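Local coordinates for malonyl-CoA decarboxylase (Rhodopseudomonas palustris, PDB 4KSA), which probably catalyses the decarboxylation of malonyl-CoA to acetyl-CoA and carbon dioxide, at residues Pro222-Asp226 against Glu227-Phe231; Gln273-Gly277 against Ile278-Asn282; Lys286-Val289 against Glu290-Arg294; Asp351-Lys354 against Pro355-Leu358; Ile434-Ala437 against Ser438-Lys442. All coordinates share one frame; numbering follows the deposited sequence.

The five contacts follow one another along the chain without overlap, and each is a local turn or helical step. Contacts 1 and 2, with centres about 12 Å apart, touch each other: Leu224, Leu229 and Ile230 of the former pack on Leu275 and Phe280 of the latter. Contact 3 follows on helix 284-295, its centre about 21 Å from that of contact 2. Contact 4 lies on helix 347-367, whose Leu366 packs on contact 5, and their centres are about 18 Å apart; contact 5 also lies along strand 389-394. Contacts 1 to 3 thus belong to the central strands and their connections, contacts 1 and 2 reaching a second subunit, while 4 and 5 are peripheral.

Contact 1: Pro222-Asp226 against Glu227-Phe231; sequences PRLVD and EPLIF
Leu224 and Glu227 close a type II beta turn in the loop between strands 214-220 and 230-237, and Leu224 also meets Leu229 farther along. The turn is held by Glu227 N, which donates to Leu224 O at 3.1 Å; the N-H...O angle of 142° makes this a bent bond. Asp226 takes the third position of the turn with a positive phi of 62°. A water 2.7 Å from Leu224 O and 2.6 Å from Glu227 O is placed to donate to both carbonyls, though other acceptors compete for its protons. Strands 214-220 and 230-237 are antiparallel neighbours in the mixed sheet, so the turn belongs to the connection of a beta hairpin, and Leu229 pairs with Phe219 by backbone bonds. The apolar part is a pair of leucines crossing at about a right angle, with Leu224 CD1 3.9 Å from Leu229 CD2. Nearer the turn, Leu224 CB lies 3.9 Å from Glu227 CB. In Glu227, CG is anti to the backbone N and the chain bends at chi2 (65°), which leads the carboxylate away from the turn; OE2 is hydrogen-bonded to Tyr193 OH. Asp226 likewise looks outward, forming a salt bridge through OD1 with Arg23. Arg223, just before the turn, makes a cation-pi contact with Phe172 of a second subunit.

Contact 2: Gln273-Gly277 against Ile278-Asn282; sequences QGLAG and ISFGN
Ile278 closes the type II beta turn that starts at Leu275. Its backbone N donates to Leu275 O at 2.9 Å, with an N-H...O angle of 139° and the donor tilted from the carbonyl plane. The side chain folds back on the same turn: CG1 stands anti to the carbonyl carbon (chi1 -83°), and the bend at chi2 carries CD1 to 3.4 Å from Ala276 O. Farther along, Leu275 CD1 meets the edge of the Phe280 ring, near its plane, at 4.2 Å from CZ. Gly277, in the third position of the turn, has a positive phi of 84°, at which a CB would press on the preceding carbonyl oxygen. Around Phe280, Ser279 OG accepts from Gly281 N at 3.1 Å, an ST turn. In an outer shell, Arg140 NH2 from helix 132-146 hydrogen-bonds to Gly274 O and Ala276 O; Ile278 packs on Arg140 and Phe164, the latter from helix 154-167. Replacing Ile278 by an alanine would probably open a gap beside the turn and give up this packing. Its side chain is about 9 Å from that of His162, which binds magnesium in a structure of this protein, though no ion is bound to it in this chain. Carbonyls gripped by an arginine and apolar side chains packed on the helices imply a loop tied by both polar and hydrophobic contacts.

Contact 3: Lys286-Val289 against Glu290-Arg294; sequences KQVV and EEIKR
Val288 and Ile292, one helical turn apart, form the packed side of this step of helix 284-295, whereas Lys286 and Glu290 make up a less buried side, partly covered by Leu418. On the packed side Val288 CG1 lies 4.2 Å from Ile292 CD1. These residues and Val289 are buried against the sheet: Val288 leans on Tyr217, Phe219 and Phe265, and Val289 on Phe265 and Phe302. The helix is the crossover of a beta-alpha-beta unit between the parallel strands 262-270 and 301-304, so its apolar face is the one laid on them. The backbone is regular, with Glu290 N reaching Lys286 O at 2.9 Å and 175°, and Lys293 N reaching Val289 O at 2.9 Å and 171°. On the other side, the extended Glu290 chain runs obliquely across the aliphatic part of Lys286, and the carboxylate OE2 lies 3.2 Å from Lys286 CE. The ammonium group turns off at chi4 (51°), and Lys286 NZ remains 4.4 Å from Glu290 OE2, beyond a salt bridge; a long, weak ion pair links the same NZ to Glu422. An alanine in place of Glu290 would probably leave the Lys286 ammonium without this nearby negative charge and its methylenes without the glutamate's cover. Farther along, Arg294 NH2 makes a salt bridge with Glu291 OE2 at 3.1 Å, the oxygen lying well out of the guanidinium plane. No N-H points at that oxygen, and the attraction is therefore one of charge, consistent with a link that constrains direction little.

Contact 4: Asp351-Lys354 against Pro355-Leu358; sequences DRLK and PIVL
Pro355 meets the preceding turn of helix 347-367 through its ring: CD lies 3.1 Å from Asp351 O, the carbonyl that a backbone N-H would normally reach, and CG approaches Arg352 O. Proline has no hydrogen on N, and this carbonyl therefore gets no bond from Pro355; the helix is kinked at this point. Ile356 comes next. Its CG2 lies 4.1 Å from Leu353 CD2, although this methyl is modelled too close to Leu353 O and its exact place is doubtful. The two side chains meet at a slant. Ile356 also packs on Ala331 and Leu335 of helix 329-335, and Leu353 on Leu338, Trp343 and Phe395, so the apolar face of the kinked helix is turned to these neighbours. This is a proline kink within an otherwise continuous alpha-helix: the i to i+4 bonds are found again from Val357 on. Val357 N donates to Leu353 O at 2.9 Å, although the place of that oxygen is less certain in the model. The methyl Val357 CG2 lies 4.3 Å from Leu353 CD2, on the same buried side. Leu358 ends the segment with N 3.1 Å from Lys354 O, a bond of 152° with the donor tilted 31° from the carbonyl plane. Its CG is anti to its own carbonyl carbon (chi1 -66°), which lays the side chain alongside that of Lys354, both pointing the same way, and Leu358 CD1 rests 3.5 Å from Lys354 CG. Farther out, Lys354 also packs on Phe395.

Contact 5: Ile434-Ala437 against Ser438-Lys442; sequences IAAA and SAVRK
A short helix, 438-441, begins at Ala437, its N-cap residue, and the incoming segment 434-437 lies beside the edge strand 389-394, with backbone bonds from Ala435 and Ala437 to Leu390. Ala437 O receives both Val440 N and Arg441 N, each at 2.9 Å, although Ala437 O and Val440 N are both less surely placed in the model. Packing is carried by Ala436, whose CB lies 3.7 Å from Val440 CG1 and 4.1 Å from Arg441 CD. That methyl of Val440 is modelled too close to Ala437 O, and its exact position is doubtful. Arg441 then folds over Ala436: its chain bends at chi3 (51°) and sets the guanidinium so that Ala436 O lies over one of its faces, 2.9 Å from NH1. Leu366 of helix 347-367 packs on Ala436 and Arg441, and Leu393 of the edge strand on Val440. Because the oxygen lies above the guanidinium, where no N-H points at it, the Arg441 to Ala436 pairing is better read as the pull of a positive charge on a carbonyl dipole than as a directed hydrogen bond, and it probably fixes the rotation of Arg441 only loosely.

Contact 1: Pro222-Asp226 against Glu227-Phe231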
# COMPACT_ATOMS: atom_id res chain seq x y z
N PRO A 222 -3.35 -5.96 14.64
CA PRO A 222 -4.11 -4.71 14.50
C PRO A 222 -4.74 -4.16 15.79
O PRO A 222 -4.99 -2.96 15.86
CB PRO A 222 -5.15 -5.06 13.42
CG PRO A 222 -5.31 -6.56 13.54
CD PRO A 222 -3.90 -7.03 13.78
N ARG A 223 -4.99 -5.01 16.79
CA ARG A 223 -5.60 -4.55 18.05
C ARG A 223 -4.73 -3.55 18.78
O ARG A 223 -5.23 -2.68 19.46
CB ARG A 223 -5.88 -5.71 19.01
CG ARG A 223 -7.05 -6.59 18.65
CD ARG A 223 -8.38 -5.87 18.74
NE ARG A 223 -9.47 -6.78 18.40
CZ ARG A 223 -10.74 -6.59 18.73
NH1 ARG A 223 -11.66 -7.48 18.39
NH2 ARG A 223 -11.09 -5.49 19.41
N LEU A 224 -3.41 -3.71 18.65
CA LEU A 224 -2.47 -2.82 19.29
C LEU A 224 -1.55 -2.28 18.21
O LEU A 224 -0.44 -2.76 18.00
CB LEU A 224 -1.65 -3.56 20.33
CG LEU A 224 -2.41 -4.05 21.55
CD1 LEU A 224 -1.46 -4.78 22.47
CD2 LEU A 224 -3.05 -2.86 22.27
N VAL A 225 -2.06 -1.27 17.52
CA VAL A 225 -1.36 -0.60 16.45
C VAL A 225 0.05 -0.15 16.79
O VAL A 225 0.28 0.40 17.85
CB VAL A 225 -2.19 0.60 15.96
CG1 VAL A 225 -1.27 1.67 15.35
CG2 VAL A 225 -3.22 0.12 14.91
N ASP A 226 0.97 -0.40 15.86
CA ASP A 226 2.37 -0.04 15.98
C ASP A 226 3.07 -0.70 17.14
O ASP A 226 4.16 -0.31 17.50
CB ASP A 226 2.51 1.49 16.12
CG ASP A 226 2.34 2.22 14.79
OD1 ASP A 226 2.13 3.45 14.81
OD2 ASP A 226 2.43 1.56 13.74
N GLU A 227 2.46 -1.73 17.71
CA GLU A 227 3.07 -2.35 18.87
C GLU A 227 3.62 -3.77 18.63
O GLU A 227 2.87 -4.70 18.34
CB GLU A 227 2.05 -2.34 20.01
CG GLU A 227 2.64 -2.56 21.37
CD GLU A 227 3.58 -1.45 21.79
OE1 GLU A 227 3.09 -0.33 22.07
OE2 GLU A 227 4.81 -1.70 21.85
N PRO A 228 4.96 -3.94 18.74
CA PRO A 228 5.54 -5.27 18.54
C PRO A 228 5.28 -6.18 19.76
O PRO A 228 5.87 -5.98 20.82
CB PRO A 228 7.03 -4.97 18.31
CG PRO A 228 7.26 -3.78 19.14
CD PRO A 228 6.01 -2.92 18.90
N LEU A 229 4.38 -7.14 19.61
CA LEU A 229 4.02 -8.04 20.70
C LEU A 229 5.14 -9.02 21.06
O LEU A 229 5.53 -9.15 22.23
CB LEU A 229 2.76 -8.79 20.33
CG LEU A 229 1.65 -7.86 19.83
CD1 LEU A 229 0.36 -8.63 19.69
CD2 LEU A 229 1.50 -6.69 20.79
N ILE A 230 5.63 -9.71 20.05
CA ILE A 230 6.70 -10.67 20.22
C ILE A 230 7.86 -10.17 19.38
O ILE A 230 7.70 -9.96 18.17
CB ILE A 230 6.28 -12.04 19.74
CG1 ILE A 230 5.07 -12.49 20.56
CG2 ILE A 230 7.44 -13.01 19.84
CD1 ILE A 230 4.40 -13.72 20.05
N PHE A 231 9.01 -9.99 20.03
CA PHE A 231 10.24 -9.52 19.40
C PHE A 231 11.26 -10.67 19.33
O PHE A 231 11.67 -11.19 20.37
CB PHE A 231 10.80 -8.37 20.23
CG PHE A 231 12.03 -7.75 19.67
CD1 PHE A 231 12.07 -7.31 18.36
CD2 PHE A 231 13.17 -7.60 20.46
CE1 PHE A 231 13.23 -6.71 17.83
CE2 PHE A 231 14.33 -7.02 19.94
CZ PHE A 231 14.36 -6.57 18.62
O HOH W 1 0.45 -5.26 17.67

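Contact 2: Gln273-Gly277 against Ile278-Asn282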
# COMPACT_ATOMS: atom_id res chain seq x y z
N GLN A 273 3.39 -7.02 29.18
CA GLN A 273 3.09 -7.69 30.45
C GLN A 273 1.62 -8.13 30.53
O GLN A 273 1.34 -9.26 30.93
CB GLN A 273 3.41 -6.74 31.60
CG GLN A 273 4.84 -6.84 32.06
CD GLN A 273 5.18 -8.24 32.56
OE1 GLN A 273 6.35 -8.62 32.65
NE2 GLN A 273 4.14 -9.02 32.89
N GLY A 274 0.71 -7.23 30.14
CA GLY A 274 -0.71 -7.51 30.16
C GLY A 274 -1.18 -8.55 29.16
O GLY A 274 -2.37 -8.88 29.12
N LEU A 275 -0.27 -9.06 28.33
CA LEU A 275 -0.65 -10.07 27.36
C LEU A 275 -0.17 -11.44 27.79
O LEU A 275 -0.46 -12.44 27.14
CB LEU A 275 -0.10 -9.73 25.97
CG LEU A 275 -0.79 -8.52 25.34
CD1 LEU A 275 -0.19 -8.25 23.96
CD2 LEU A 275 -2.31 -8.76 25.27
N ALA A 276 0.54 -11.48 28.91
CA ALA A 276 1.03 -12.74 29.45
C ALA A 276 -0.08 -13.78 29.48
O ALA A 276 -1.20 -13.51 29.93
CB ALA A 276 1.58 -12.54 30.84
N GLY A 277 0.22 -14.97 28.99
CA GLY A 277 -0.77 -16.03 29.00
C GLY A 277 -1.75 -16.03 27.85
O GLY A 277 -2.70 -16.82 27.86
N ILE A 278 -1.56 -15.15 26.88
CA ILE A 278 -2.45 -15.11 25.73
C ILE A 278 -1.67 -15.77 24.60
O ILE A 278 -0.53 -15.39 24.33
CB ILE A 278 -2.84 -13.67 25.33
CG1 ILE A 278 -4.00 -13.19 26.19
CG2 ILE A 278 -3.29 -13.63 23.89
CD1 ILE A 278 -3.76 -13.25 27.67
N SER A 279 -2.28 -16.77 23.97
CA SER A 279 -1.66 -17.51 22.88
C SER A 279 -1.78 -16.83 21.54
O SER A 279 -2.81 -16.27 21.20
CB SER A 279 -2.27 -18.91 22.77
OG SER A 279 -1.90 -19.54 21.55
N PHE A 280 -0.70 -16.89 20.76
CA PHE A 280 -0.68 -16.29 19.44
C PHE A 280 -0.39 -17.38 18.43
O PHE A 280 0.03 -17.12 17.30
CB PHE A 280 0.38 -15.19 19.38
CG PHE A 280 0.01 -13.98 20.16
CD1 PHE A 280 -1.10 -13.23 19.79
CD2 PHE A 280 0.71 -13.63 21.30
CE1 PHE A 280 -1.50 -12.13 20.55
CE2 PHE A 280 0.32 -12.53 22.07
CZ PHE A 280 -0.79 -11.79 21.69
N GLY A 281 -0.64 -18.61 18.84
CA GLY A 281 -0.39 -19.73 17.97
C GLY A 281 0.92 -20.40 18.33
O GLY A 281 1.80 -19.83 18.99
N ASN A 282 1.07 -21.62 17.85
CA ASN A 282 2.25 -22.40 18.12
C ASN A 282 3.25 -22.35 16.98
O ASN A 282 4.40 -22.76 17.13
CB ASN A 282 1.82 -23.81 18.42
CG ASN A 282 1.03 -23.89 19.71
OD1 ASN A 282 1.60 -23.83 20.79
ND2 ASN A 282 -0.30 -23.98 19.60

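Contact 3: Lys286-Val289 against Glu290-Arg294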
# COMPACT_ATOMS: atom_id res chain seq x y z
N LYS A 286 7.92 -20.85 13.05
CA LYS A 286 7.75 -21.39 11.72
C LYS A 286 7.79 -20.21 10.74
O LYS A 286 8.57 -20.19 9.78
CB LYS A 286 6.41 -22.09 11.62
CG LYS A 286 6.42 -23.33 10.78
CD LYS A 286 6.43 -23.03 9.31
CE LYS A 286 6.05 -24.29 8.56
NZ LYS A 286 4.79 -24.87 9.11
N GLN A 287 6.96 -19.21 11.00
CA GLN A 287 6.91 -18.05 10.14
C GLN A 287 8.24 -17.32 10.04
O GLN A 287 8.65 -16.93 8.95
CB GLN A 287 5.82 -17.12 10.63
CG GLN A 287 4.48 -17.81 10.78
CD GLN A 287 3.41 -16.87 11.23
OE1 GLN A 287 3.04 -15.94 10.51
NE2 GLN A 287 2.90 -17.09 12.44
N VAL A 288 8.91 -17.12 11.16
CA VAL A 288 10.20 -16.43 11.14
C VAL A 288 11.22 -17.22 10.34
O VAL A 288 12.09 -16.63 9.69
CB VAL A 288 10.75 -16.20 12.57
CG1 VAL A 288 12.11 -15.53 12.52
CG2 VAL A 288 9.77 -15.36 13.37
N VAL A 289 11.13 -18.55 10.37
CA VAL A 289 12.09 -19.36 9.62
C VAL A 289 11.81 -19.29 8.13
O VAL A 289 12.72 -19.05 7.33
CB VAL A 289 12.09 -20.85 10.07
CG1 VAL A 289 12.72 -21.71 8.99
CG2 VAL A 289 12.90 -21.01 11.35
N GLU A 290 10.54 -19.48 7.76
CA GLU A 290 10.15 -19.43 6.36
C GLU A 290 10.53 -18.06 5.80
O GLU A 290 10.87 -17.94 4.62
CB GLU A 290 8.65 -19.69 6.20
CG GLU A 290 8.25 -21.06 6.76
CD GLU A 290 6.79 -21.46 6.52
OE1 GLU A 290 5.87 -20.72 6.96
OE2 GLU A 290 6.56 -22.52 5.90
N GLU A 291 10.51 -17.03 6.64
CA GLU A 291 10.87 -15.70 6.18
C GLU A 291 12.36 -15.60 5.87
O GLU A 291 12.75 -15.20 4.78
CB GLU A 291 10.49 -14.64 7.21
CG GLU A 291 11.24 -13.30 7.04
CD GLU A 291 10.95 -12.59 5.71
OE1 GLU A 291 11.72 -11.67 5.35
OE2 GLU A 291 9.95 -12.95 5.04
N ILE A 292 13.20 -15.97 6.84
CA ILE A 292 14.64 -15.92 6.64
C ILE A 292 15.02 -16.73 5.40
O ILE A 292 15.79 -16.28 4.56
CB ILE A 292 15.40 -16.46 7.89
CG1 ILE A 292 15.10 -15.57 9.09
CG2 ILE A 292 16.89 -16.48 7.64
CD1 ILE A 292 15.70 -16.06 10.40
N LYS A 293 14.45 -17.93 5.29
CA LYS A 293 14.77 -18.79 4.16
C LYS A 293 14.51 -18.15 2.81
O LYS A 293 15.34 -18.25 1.90
CB LYS A 293 14.00 -20.11 4.26
CG LYS A 293 14.40 -21.13 3.21
CD LYS A 293 13.55 -22.39 3.31
CE LYS A 293 12.08 -22.08 3.12
NZ LYS A 293 11.28 -23.32 2.86
N ARG A 294 13.37 -17.49 2.66
CA ARG A 294 13.08 -16.88 1.37
C ARG A 294 13.96 -15.67 1.08
O ARG A 294 14.24 -15.36 -0.08
CB ARG A 294 11.60 -16.50 1.26
CG ARG A 294 11.25 -15.18 1.88
CD ARG A 294 9.99 -14.63 1.24
NE ARG A 294 9.59 -13.37 1.85
CZ ARG A 294 10.37 -12.30 1.93
NH1 ARG A 294 11.60 -12.32 1.42
NH2 ARG A 294 9.92 -11.19 2.52

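Contact 4: Asp351-Lys354 against Pro355-Leu358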
# COMPACT_ATOMS: atom_id res chain seq x y z
N ASP A 351 34.78 -29.88 34.25
CA ASP A 351 34.69 -31.19 33.61
C ASP A 351 34.19 -32.26 34.54
O ASP A 351 33.67 -33.28 34.10
CB ASP A 351 36.06 -31.59 33.06
CG ASP A 351 36.47 -30.75 31.87
OD1 ASP A 351 36.64 -29.52 32.05
OD2 ASP A 351 36.62 -31.32 30.77
N ARG A 352 34.36 -32.04 35.84
CA ARG A 352 33.91 -33.00 36.82
C ARG A 352 32.38 -32.92 36.93
O ARG A 352 31.69 -33.94 37.03
CB ARG A 352 34.54 -32.68 38.17
CG ARG A 352 34.83 -33.89 39.03
CD ARG A 352 36.27 -34.37 38.83
NE ARG A 352 37.26 -33.32 39.09
CZ ARG A 352 37.25 -32.50 40.15
NH1 ARG A 352 36.29 -32.59 41.06
NH2 ARG A 352 38.22 -31.60 40.29
N LEU A 353 31.88 -31.69 36.90
CA LEU A 353 30.45 -31.40 36.99
C LEU A 353 29.66 -31.71 35.73
O LEU A 353 28.58 -32.32 35.79
CB LEU A 353 30.24 -29.92 37.34
CG LEU A 353 30.26 -29.51 38.80
CD1 LEU A 353 30.30 -28.00 38.88
CD2 LEU A 353 29.02 -30.06 39.50
N LYS A 354 30.19 -31.28 34.59
CA LYS A 354 29.55 -31.46 33.28
C LYS A 354 28.78 -32.78 33.09
O LYS A 354 27.65 -32.77 32.63
CB LYS A 354 30.57 -31.30 32.15
CG LYS A 354 29.98 -31.57 30.78
CD LYS A 354 31.00 -31.50 29.65
CE LYS A 354 31.10 -30.11 29.06
NZ LYS A 354 31.83 -30.13 27.76
N PRO A 355 29.38 -33.92 33.44
CA PRO A 355 28.64 -35.17 33.26
C PRO A 355 27.42 -35.31 34.17
O PRO A 355 26.35 -35.70 33.72
CB PRO A 355 29.69 -36.24 33.54
CG PRO A 355 30.55 -35.57 34.58
CD PRO A 355 30.73 -34.19 33.99
N ILE A 356 27.58 -35.00 35.45
CA ILE A 356 26.45 -35.12 36.36
C ILE A 356 25.34 -34.11 36.03
O ILE A 356 24.16 -34.47 35.99
CB ILE A 356 26.88 -34.98 37.87
CG1 ILE A 356 25.64 -35.04 38.78
CG2 ILE A 356 27.63 -33.67 38.10
CD1 ILE A 356 24.69 -36.22 38.51
N VAL A 357 25.71 -32.85 35.79
CA VAL A 357 24.71 -31.84 35.48
C VAL A 357 23.95 -32.15 34.20
O VAL A 357 22.72 -32.29 34.22
CB VAL A 357 25.33 -30.43 35.40
CG1 VAL A 357 24.38 -29.48 34.75
CG2 VAL A 357 25.65 -29.94 36.78
N LEU A 358 24.66 -32.27 33.08
CA LEU A 358 24.01 -32.56 31.81
C LEU A 358 23.03 -33.72 31.93
O LEU A 358 22.01 -33.75 31.27
CB LEU A 358 25.04 -32.89 30.74
CG LEU A 358 25.96 -31.73 30.35
CD1 LEU A 358 26.91 -32.18 29.27
CD2 LEU A 358 25.12 -30.57 29.87

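Contact 5: Ile434-Ala437 against Ser438-Lys442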
# COMPACT_ATOMS: atom_id res chain seq x y z
N ILE A 434 7.98 -35.77 23.79
CA ILE A 434 8.94 -34.70 23.59
C ILE A 434 9.89 -35.01 22.45
O ILE A 434 10.39 -36.13 22.33
CB ILE A 434 9.76 -34.43 24.86
CG1 ILE A 434 8.84 -33.83 25.93
CG2 ILE A 434 10.92 -33.49 24.55
CD1 ILE A 434 9.56 -33.36 27.16
N ALA A 435 10.14 -34.03 21.59
CA ALA A 435 11.03 -34.26 20.46
C ALA A 435 12.45 -33.88 20.86
O ALA A 435 12.85 -32.71 20.79
CB ALA A 435 10.57 -33.46 19.25
N ALA A 436 13.19 -34.90 21.27
CA ALA A 436 14.57 -34.74 21.69
C ALA A 436 15.46 -35.59 20.81
O ALA A 436 15.00 -36.55 20.19
CB ALA A 436 14.72 -35.17 23.14
N ALA A 437 16.74 -35.22 20.73
CA ALA A 437 17.72 -35.96 19.94
C ALA A 437 18.29 -37.07 20.82
O ALA A 437 18.32 -36.94 22.05
CB ALA A 437 18.84 -35.02 19.51
N SER A 438 18.74 -38.17 20.20
CA SER A 438 19.32 -39.29 20.96
C SER A 438 20.44 -38.80 21.87
O SER A 438 20.48 -39.14 23.06
CB SER A 438 19.87 -40.35 20.01
OG SER A 438 18.84 -40.92 19.22
N ALA A 439 21.33 -38.00 21.32
CA ALA A 439 22.45 -37.46 22.08
C ALA A 439 22.03 -36.95 23.47
O ALA A 439 22.87 -36.82 24.36
CB ALA A 439 23.11 -36.34 21.29
N VAL A 440 20.75 -36.65 23.65
CA VAL A 440 20.28 -36.14 24.94
C VAL A 440 19.30 -37.09 25.60
O VAL A 440 19.24 -37.20 26.83
CB VAL A 440 19.62 -34.73 24.76
CG1 VAL A 440 18.35 -34.84 23.95
CG2 VAL A 440 19.32 -34.12 26.11
N ARG A 441 18.53 -37.79 24.78
CA ARG A 441 17.52 -38.74 25.24
C ARG A 441 18.21 -39.98 25.79
O ARG A 441 17.68 -40.65 26.67
CB ARG A 441 16.59 -39.10 24.08
CG ARG A 441 15.19 -39.54 24.48
CD ARG A 441 14.21 -39.25 23.34
NE ARG A 441 14.68 -39.77 22.06
CZ ARG A 441 14.14 -39.50 20.88
NH1 ARG A 441 13.08 -38.70 20.79
NH2 ARG A 441 14.65 -40.04 19.77
N LYS A 442 19.39 -40.30 25.26
CA LYS A 442 20.12 -41.47 25.75
C LYS A 442 21.11 -41.03 26.81
O LYS A 442 22.13 -41.67 27.04
CB LYS A 442 20.84 -42.20 24.59
CG LYS A 442 22.05 -41.50 23.98
CD LYS A 442 22.50 -42.26 22.72
CE LYS A 442 23.63 -41.52 21.96
NZ LYS A 442 23.85 -42.04 20.58